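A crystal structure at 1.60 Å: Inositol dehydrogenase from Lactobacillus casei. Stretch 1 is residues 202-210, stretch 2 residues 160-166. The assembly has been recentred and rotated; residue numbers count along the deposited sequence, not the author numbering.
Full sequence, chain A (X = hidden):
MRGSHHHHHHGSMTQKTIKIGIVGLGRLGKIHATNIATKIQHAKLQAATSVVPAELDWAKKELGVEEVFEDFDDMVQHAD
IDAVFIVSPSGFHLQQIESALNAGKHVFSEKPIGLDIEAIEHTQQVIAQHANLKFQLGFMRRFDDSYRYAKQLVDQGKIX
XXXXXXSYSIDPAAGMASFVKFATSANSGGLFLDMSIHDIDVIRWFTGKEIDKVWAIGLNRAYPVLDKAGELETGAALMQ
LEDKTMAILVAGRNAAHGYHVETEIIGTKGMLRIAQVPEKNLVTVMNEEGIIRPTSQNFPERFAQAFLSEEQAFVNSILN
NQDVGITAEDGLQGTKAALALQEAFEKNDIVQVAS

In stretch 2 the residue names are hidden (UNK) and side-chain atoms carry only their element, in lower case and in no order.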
# COMPACT_ATOMS: atom_id res chain seq x y z
N VAL A 202 -11.54 -20.97 10.23
CA VAL A 202 -11.70 -20.09 9.08
C VAL A 202 -11.79 -20.88 7.77
O VAL A 202 -12.62 -20.58 6.92
CB VAL A 202 -10.55 -19.04 9.02
CG1 VAL A 202 -10.25 -18.62 7.60
CG2 VAL A 202 -10.90 -17.83 9.88
N ILE A 203 -10.94 -21.89 7.63
CA ILE A 203 -10.95 -22.72 6.44
C ILE A 203 -12.30 -23.43 6.27
O ILE A 203 -12.93 -23.37 5.20
CB ILE A 203 -9.77 -23.69 6.48
CG1 ILE A 203 -8.48 -22.91 6.22
CG2 ILE A 203 -9.92 -24.78 5.42
CD1 ILE A 203 -7.24 -23.59 6.74
N ARG A 204 -12.78 -24.04 7.35
CA ARG A 204 -14.06 -24.74 7.32
C ARG A 204 -15.21 -23.78 7.07
O ARG A 204 -16.12 -24.07 6.29
CB ARG A 204 -14.29 -25.52 8.62
CG ARG A 204 -13.25 -26.63 8.88
CD ARG A 204 -13.54 -27.41 10.16
NE ARG A 204 -14.82 -28.10 10.06
CZ ARG A 204 -15.93 -27.72 10.69
NH1 ARG A 204 -15.92 -26.65 11.47
NH2 ARG A 204 -17.05 -28.41 10.52
N TRP A 205 -15.15 -22.61 7.71
CA TRP A 205 -16.19 -21.60 7.59
C TRP A 205 -16.32 -21.09 6.15
O TRP A 205 -17.42 -21.03 5.60
CB TRP A 205 -15.89 -20.44 8.56
CG TRP A 205 -16.87 -19.31 8.58
CD1 TRP A 205 -18.23 -19.39 8.64
CD2 TRP A 205 -16.56 -17.91 8.60
NE1 TRP A 205 -18.78 -18.13 8.67
CE2 TRP A 205 -17.78 -17.20 8.65
CE3 TRP A 205 -15.36 -17.18 8.58
CZ2 TRP A 205 -17.84 -15.80 8.67
CZ3 TRP A 205 -15.43 -15.79 8.59
CH2 TRP A 205 -16.66 -15.12 8.64
N PHE A 206 -15.19 -20.76 5.53
CA PHE A 206 -15.23 -20.20 4.18
C PHE A 206 -15.63 -21.22 3.12
O PHE A 206 -16.32 -20.87 2.17
CB PHE A 206 -13.88 -19.57 3.80
CG PHE A 206 -13.75 -18.14 4.22
CD1 PHE A 206 -14.21 -17.12 3.40
CD2 PHE A 206 -13.18 -17.81 5.44
CE1 PHE A 206 -14.10 -15.79 3.79
CE2 PHE A 206 -13.07 -16.48 5.84
CZ PHE A 206 -13.53 -15.48 5.01
N THR A 207 -15.18 -22.46 3.28
CA THR A 207 -15.36 -23.49 2.26
C THR A 207 -16.62 -24.34 2.43
O THR A 207 -17.25 -24.72 1.44
CB THR A 207 -14.16 -24.45 2.17
OG1 THR A 207 -13.99 -25.17 3.39
CG2 THR A 207 -12.88 -23.68 1.86
N GLY A 208 -16.98 -24.62 3.68
CA GLY A 208 -18.03 -25.60 3.96
C GLY A 208 -17.54 -27.04 3.86
O GLY A 208 -18.33 -27.98 3.94
N LYS A 209 -16.22 -27.21 3.71
CA LYS A 209 -15.64 -28.52 3.48
C LYS A 209 -14.78 -28.96 4.67
O LYS A 209 -14.41 -28.13 5.50
CB LYS A 209 -14.82 -28.48 2.18
CG LYS A 209 -15.53 -27.74 1.02
CD LYS A 209 -14.57 -27.29 -0.11
CE LYS A 209 -15.28 -26.43 -1.18
NZ LYS A 209 -14.37 -25.95 -2.28
N GLU A 210 -14.49 -30.26 4.77
CA GLU A 210 -13.64 -30.78 5.85
C GLU A 210 -12.21 -31.03 5.36
O GLU A 210 -11.97 -31.16 4.16
CB GLU A 210 -14.17 -32.09 6.43
CG GLU A 210 -15.55 -32.02 7.09
CD GLU A 210 -15.68 -30.91 8.11
OE1 GLU A 210 -14.76 -30.73 8.95
OE2 GLU A 210 -16.72 -30.22 8.08
N UNK A 160 -15.51 -16.89 -7.23
CA UNK A 160 -15.76 -18.21 -7.78
C UNK A 160 -15.59 -19.26 -6.70
O UNK A 160 -15.72 -18.96 -5.51
N UNK A 161 -15.29 -20.49 -7.10
CA UNK A 161 -15.04 -21.54 -6.12
C UNK A 161 -13.63 -21.36 -5.57
O UNK A 161 -12.73 -20.89 -6.26
o UNK A 161 -14.61 -25.13 -6.16
c UNK A 161 -15.05 -24.05 -5.75
c UNK A 161 -15.22 -22.92 -6.76
o UNK A 161 -15.37 -23.86 -4.55
N UNK A 162 -13.45 -21.74 -4.31
CA UNK A 162 -12.17 -21.57 -3.64
C UNK A 162 -11.22 -22.71 -3.98
O UNK A 162 -11.58 -23.87 -3.88
c UNK A 162 -13.61 -20.13 -0.34
c UNK A 162 -12.38 -21.50 -2.13
c UNK A 162 -13.18 -20.24 -1.80
c UNK A 162 -11.04 -21.55 -1.40
N UNK A 163 -10.01 -22.38 -4.41
CA UNK A 163 -9.04 -23.42 -4.75
C UNK A 163 -7.96 -23.56 -3.68
O UNK A 163 -7.44 -24.63 -3.45
c UNK A 163 -8.35 -23.12 -6.07
o UNK A 163 -7.51 -21.99 -5.88
c UNK A 163 -9.36 -22.79 -7.15
N UNK A 164 -7.62 -22.46 -3.01
CA UNK A 164 -6.56 -22.51 -2.01
C UNK A 164 -6.81 -21.47 -0.93
O UNK A 164 -7.19 -20.34 -1.22
c UNK A 164 -3.95 -22.39 -1.78
c UNK A 164 -2.79 -22.87 -2.63
c UNK A 164 -5.19 -22.26 -2.67
c UNK A 164 -3.57 -21.07 -1.14
N UNK A 165 -6.58 -21.85 0.32
CA UNK A 165 -6.59 -20.88 1.39
C UNK A 165 -5.25 -20.95 2.12
O UNK A 165 -4.77 -22.02 2.45
c UNK A 165 -7.62 -20.17 3.56
c UNK A 165 -9.06 -20.87 1.68
c UNK A 165 -7.74 -21.13 2.38
c UNK A 165 -10.27 -21.04 2.60
N UNK A 166 -4.64 -19.78 2.34
CA UNK A 166 -3.40 -19.70 3.10
C UNK A 166 -3.72 -18.86 4.33
O UNK A 166 -4.26 -17.77 4.20
n UNK A 166 -0.53 -14.53 1.79
c UNK A 166 -0.17 -15.66 2.38
c UNK A 166 -2.29 -19.02 2.30
n UNK A 166 -0.25 -16.81 1.74
n UNK A 166 0.25 -15.63 3.65
c UNK A 166 0.12 -18.11 2.31
c UNK A 166 -1.03 -18.77 3.13

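Position 160 has backbone atoms and no side-chain atoms. Its phi is 78°, a positive value that favours a residue without a side chain. It does not reach stretch 1. This is Gly 160.

Position 161 carries two carbons, and the second holds two oxygens. That is a short carboxylate. One of these oxygens lies 3.2 Å from NZ of Lys 209, close enough for a salt bridge. A branch of this length ending in two oxygens is aspartate, Asp 161. Its OD1 also accepts a weak hydrogen bond from the backbone N of position 162, at 2.9 Å.

Position 162 has four carbons and no heteroatom. The chain forks at its first carbon, and one arm is two carbons long. The end of the long arm sits 3.8 Å from O of Phe 206 and 4.2 Å from CG2 of Thr 207. A fork at CB with unequal arms identifies Ile 162. Its CB points toward the helix.

Position 163 has one carbon carrying one oxygen and one further carbon. Its CB points away from stretch 1, and it makes no contact there. The pattern is threonine, Thr 163. Its OG1 is hydrogen-bonded elsewhere in the structure.

Position 164 again has four carbons, but the fork comes at the second. The side chain stays 9.0 Å or more from stretch 1. This is Leu 164.

Position 165 has four carbons, forked at the first, with one arm of two carbons. The short arm lies 3.9 Å from CG1 of Ile 203. The tip of the long arm lies 3.8 Å from CG2 of Thr 207 and 4.1 Å from CB of Phe 206. The residue is Ile 165.

Position 166 has three carbons, a nitrogen, then a carbon bearing two more nitrogens. This is a guanidinium group, so the residue is Arg 166. Its CB points away from the helix, and its side-chain nitrogens are hydrogen-bonded elsewhere in the structure.

The contact joins a helix, 202-207, to a strand, 162-166. Their directions differ by 148°, so they run roughly antiparallel. Ile 165 and Ile 162 face the helix and pack on Ile 203, Phe 206 and Thr 207. Ile 165 is the most covered residue. Thr 207 packs CG2 against the strand, while its OG1 donates a hydrogen bond to O of Ile 203 at 2.8 Å. Beyond the helix end, Lys 209 extends to Asp 161. This adds a charged link beside the apolar packing.

Stretch 2 160-166: GDITLIR
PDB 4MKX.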